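Local coordinates for protein snaclec convulxin subunit alpha (Crotalus durissus, PDB 1UMR) that activates platelets by binding the collagen receptor glycoprotein VI, as a subunit of a snake venom C-type lectin-like toxin, at residues His14-Phe19 / Val128-Pro133. Numbering follows the deposited sequence.
Sequences HCYRIF and VCKFPP
Lys-130 sets CG anti to its backbone N (chi1 160°) and stays extended to its tip, while His-14 turns CG beside its own N (chi1 -65°); together these torsions lay CE of Lys-130 over the centre of the imidazole, 3.7 Å from the ring centroid, as a CH-pi contact. One carbon nearer the backbone, CD of Lys-130 lies 3.7 Å from CE2 of Tyr-16, the two side chains running side by side. A long aliphatic stem with a charged end suits this place: the methylenes pack on rings, and NZ reaches a salt bridge with OE1 of Glu-49, an oxygen also hydrogen-bonded to the Tyr-16 hydroxyl. On the other face of the sheet, Phe-131 holds CG between its backbone N and carbonyl carbon (chi1 83°), which brings the ring over the neighbouring strand, against Cys-15. CB of Cys-15 sits over one face, 3.7 Å from CE1 of Phe-131, and its polarisable sulfur approaches the ring obliquely, also touching CD of Pro-133 at 3.7 Å. Further along, SG of Cys-129 meets CE2 of Phe-19 at 3.7 Å. Both sulfurs are in disulfides, with Cys-4 and Cys-32 respectively, and, lacking a thiol proton, suit an apolar setting. Beta-branched Ile-18 and Val-128 suit the extended backbone; CB of Ile-18 meets CG2 of Val-128 at 3.8 Å, and both reach Val-57 of helix 47-60. Paired backbone bonds join Cys-15 with Phe-131 and Arg-17 with Cys-129. Pro-132 and Pro-133, with no amide hydrogen to offer, cannot continue this pattern and follow the last strand residue, Phe-131. The Cys-129 disulfide ties the late strand to helix 25-35, and antiparallel pairing of early and late strands, bringing the domain's two ends together, is characteristic of the C-type lectin fold, a loop closed at its base.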
ATOM      1  N   HIS A  14     -24.392   9.970  42.443  1.00 38.40           N
ATOM      2  CA  HIS A  14     -23.631   9.516  43.607  1.00 40.84           C
ATOM      3  C   HIS A  14     -23.756  10.550  44.708  1.00 41.69           C
ATOM      4  O   HIS A  14     -23.988  11.722  44.429  1.00 44.76           O
ATOM      5  CB  HIS A  14     -22.150   9.383  43.206  1.00 38.14           C
ATOM      6  CG  HIS A  14     -21.886   8.314  42.175  1.00 35.90           C
ATOM      7  ND1 HIS A  14     -21.555   7.009  42.513  1.00 35.63           N
ATOM      8  CD2 HIS A  14     -21.870   8.369  40.815  1.00 32.56           C
ATOM      9  CE1 HIS A  14     -21.506   6.276  41.409  1.00 42.11           C
ATOM     10  NE2 HIS A  14     -21.659   7.087  40.364  1.00 42.64           N
ATOM     11  N   CYS A  15     -23.633  10.126  45.946  1.00 36.07           N
ATOM     12  CA  CYS A  15     -23.443  11.044  47.027  1.00 41.94           C
ATOM     13  C   CYS A  15     -21.910  11.261  47.317  1.00 45.93           C
ATOM     14  O   CYS A  15     -21.146  10.337  47.248  1.00 46.22           O
ATOM     15  CB  CYS A  15     -24.115  10.524  48.293  1.00 41.03           C
ATOM     16  SG  CYS A  15     -25.821  10.018  48.160  1.00 45.34           S
ATOM     17  N   TYR A  16     -21.540  12.490  47.693  1.00 47.74           N
ATOM     18  CA  TYR A  16     -20.190  12.938  48.071  1.00 44.48           C
ATOM     19  C   TYR A  16     -20.107  13.718  49.409  1.00 43.90           C
ATOM     20  O   TYR A  16     -21.074  14.286  49.901  1.00 43.05           O
ATOM     21  CB  TYR A  16     -19.648  13.878  46.989  1.00 32.81           C
ATOM     22  CG  TYR A  16     -19.666  13.335  45.585  1.00 39.24           C
ATOM     23  CD1 TYR A  16     -20.856  13.278  44.889  1.00 37.06           C
ATOM     24  CD2 TYR A  16     -18.455  12.854  44.938  1.00 40.61           C
ATOM     25  CE1 TYR A  16     -20.921  12.840  43.612  1.00 30.67           C
ATOM     26  CE2 TYR A  16     -18.457  12.387  43.648  1.00 35.30           C
ATOM     27  CZ  TYR A  16     -19.758  12.394  42.953  1.00 39.96           C
ATOM     28  OH  TYR A  16     -19.897  11.988  41.652  1.00 31.76           O
ATOM     29  N   ARG A  17     -18.927  13.775  50.009  1.00 44.67           N
ATOM     30  CA  ARG A  17     -18.762  14.633  51.190  1.00 44.87           C
ATOM     31  C   ARG A  17     -17.284  14.712  51.529  1.00 45.41           C
ATOM     32  O   ARG A  17     -16.644  13.693  51.574  1.00 46.58           O
ATOM     33  CB  ARG A  17     -19.525  14.088  52.379  1.00 38.92           C
ATOM     34  CG  ARG A  17     -19.285  15.040  53.583  1.00 34.46           C
ATOM     35  CD  ARG A  17     -19.905  14.450  54.861  1.00 38.16           C
ATOM     36  NE  ARG A  17     -20.055  15.235  56.098  1.00 56.92           N
ATOM     37  CZ  ARG A  17     -20.609  14.674  57.222  1.00 65.82           C
ATOM     38  NH1 ARG A  17     -21.092  13.397  57.190  1.00 64.81           N
ATOM     39  NH2 ARG A  17     -20.700  15.356  58.355  1.00 60.47           N
ATOM     40  N   ILE A  18     -16.730  15.918  51.691  1.00 39.69           N
ATOM     41  CA  ILE A  18     -15.414  16.082  52.270  1.00 38.98           C
ATOM     42  C   ILE A  18     -15.424  15.940  53.792  1.00 45.81           C
ATOM     43  O   ILE A  18     -16.226  16.535  54.478  1.00 52.42           O
ATOM     44  CB  ILE A  18     -14.772  17.363  51.808  1.00 45.98           C
ATOM     45  CG1 ILE A  18     -13.440  17.654  52.537  1.00 44.95           C
ATOM     46  CG2 ILE A  18     -15.759  18.584  51.791  1.00 54.23           C
ATOM     47  CD1 ILE A  18     -12.806  18.744  51.800  1.00 46.32           C
ATOM     48  N   PHE A  19     -14.581  15.083  54.332  1.00 46.92           N
ATOM     49  CA  PHE A  19     -14.433  15.078  55.795  1.00 48.85           C
ATOM     50  C   PHE A  19     -13.227  15.963  56.222  1.00 52.20           C
ATOM     51  O   PHE A  19     -12.083  15.667  55.881  1.00 47.71           O
ATOM     52  CB  PHE A  19     -14.339  13.646  56.327  1.00 39.09           C
ATOM     53  CG  PHE A  19     -15.628  12.929  56.204  1.00 50.30           C
ATOM     54  CD1 PHE A  19     -16.571  12.967  57.275  1.00 36.19           C
ATOM     55  CD2 PHE A  19     -16.033  12.402  54.959  1.00 41.57           C
ATOM     56  CE1 PHE A  19     -17.804  12.388  57.142  1.00 43.65           C
ATOM     57  CE2 PHE A  19     -17.290  11.746  54.851  1.00 47.91           C
ATOM     58  CZ  PHE A  19     -18.206  11.774  55.928  1.00 39.27           C
ATOM     59  N   VAL A 128     -12.179  13.189  50.524  1.00 42.20           N
ATOM     60  CA  VAL A 128     -13.546  13.149  50.033  1.00 42.73           C
ATOM     61  C   VAL A 128     -14.042  11.750  49.903  1.00 39.80           C
ATOM     62  O   VAL A 128     -13.308  10.921  49.414  1.00 47.34           O
ATOM     63  CB  VAL A 128     -13.653  13.919  48.678  1.00 48.96           C
ATOM     64  CG1 VAL A 128     -15.109  13.883  48.037  1.00 35.70           C
ATOM     65  CG2 VAL A 128     -13.273  15.334  48.912  1.00 39.92           C
ATOM     66  N   CYS A 129     -15.267  11.468  50.396  1.00 41.12           N
ATOM     67  CA  CYS A 129     -15.929  10.168  50.231  1.00 33.12           C
ATOM     68  C   CYS A 129     -16.978  10.164  49.084  1.00 38.69           C
ATOM     69  O   CYS A 129     -17.578  11.206  48.758  1.00 37.03           O
ATOM     70  CB  CYS A 129     -16.608   9.730  51.492  1.00 36.60           C
ATOM     71  SG  CYS A 129     -15.435   9.320  52.810  1.00 45.20           S
ATOM     72  N   LYS A 130     -17.159   9.026  48.431  1.00 32.69           N
ATOM     73  CA  LYS A 130     -18.153   8.877  47.358  1.00 31.84           C
ATOM     74  C   LYS A 130     -18.850   7.541  47.434  1.00 37.63           C
ATOM     75  O   LYS A 130     -18.270   6.529  47.815  1.00 46.24           O
ATOM     76  CB  LYS A 130     -17.591   9.173  45.965  1.00 36.53           C
ATOM     77  CG  LYS A 130     -18.386   8.588  44.733  1.00 28.76           C
ATOM     78  CD  LYS A 130     -17.525   8.767  43.452  1.00 29.90           C
ATOM     79  CE  LYS A 130     -18.176   8.169  42.152  1.00 33.24           C
ATOM     80  NZ  LYS A 130     -17.469   8.579  40.910  1.00 35.14           N
ATOM     81  N   PHE A 131     -20.150   7.549  47.190  1.00 42.76           N
ATOM     82  CA  PHE A 131     -20.920   6.311  47.106  1.00 36.60           C
ATOM     83  C   PHE A 131     -22.196   6.471  46.287  1.00 38.27           C
ATOM     84  O   PHE A 131     -22.619   7.597  46.060  1.00 37.43           O
ATOM     85  CB  PHE A 131     -21.239   5.770  48.480  1.00 37.75           C
ATOM     86  CG  PHE A 131     -22.421   6.363  49.123  1.00 37.36           C
ATOM     87  CD1 PHE A 131     -22.297   7.373  50.075  1.00 39.99           C
ATOM     88  CD2 PHE A 131     -23.670   5.816  48.894  1.00 45.17           C
ATOM     89  CE1 PHE A 131     -23.394   7.905  50.764  1.00 40.37           C
ATOM     90  CE2 PHE A 131     -24.795   6.279  49.557  1.00 31.57           C
ATOM     91  CZ  PHE A 131     -24.674   7.341  50.529  1.00 40.09           C
ATOM     92  N   PRO A 132     -22.741   5.361  45.762  1.00 41.58           N
ATOM     93  CA  PRO A 132     -23.976   5.420  44.954  1.00 37.87           C
ATOM     94  C   PRO A 132     -25.198   5.083  45.802  1.00 38.51           C
ATOM     95  O   PRO A 132     -25.287   3.979  46.225  1.00 40.18           O
ATOM     96  CB  PRO A 132     -23.772   4.335  43.947  1.00 40.79           C
ATOM     97  CG  PRO A 132     -22.869   3.182  44.743  1.00 40.86           C
ATOM     98  CD  PRO A 132     -22.185   3.983  45.871  1.00 40.11           C
ATOM     99  N   PRO A 133     -26.123   6.004  46.043  1.00 41.12           N
ATOM    100  CA  PRO A 133     -27.319   5.745  46.882  1.00 42.95           C
ATOM    101  C   PRO A 133     -28.170   4.779  46.110  1.00 46.75           C
ATOM    102  O   PRO A 133     -27.892   4.636  44.922  1.00 44.60           O
ATOM    103  CB  PRO A 133     -28.029   7.128  46.903  1.00 39.45           C
ATOM    104  CG  PRO A 133     -27.703   7.676  45.527  1.00 33.11           C
ATOM    105  CD  PRO A 133     -26.119   7.376  45.541  1.00 33.55           C
TER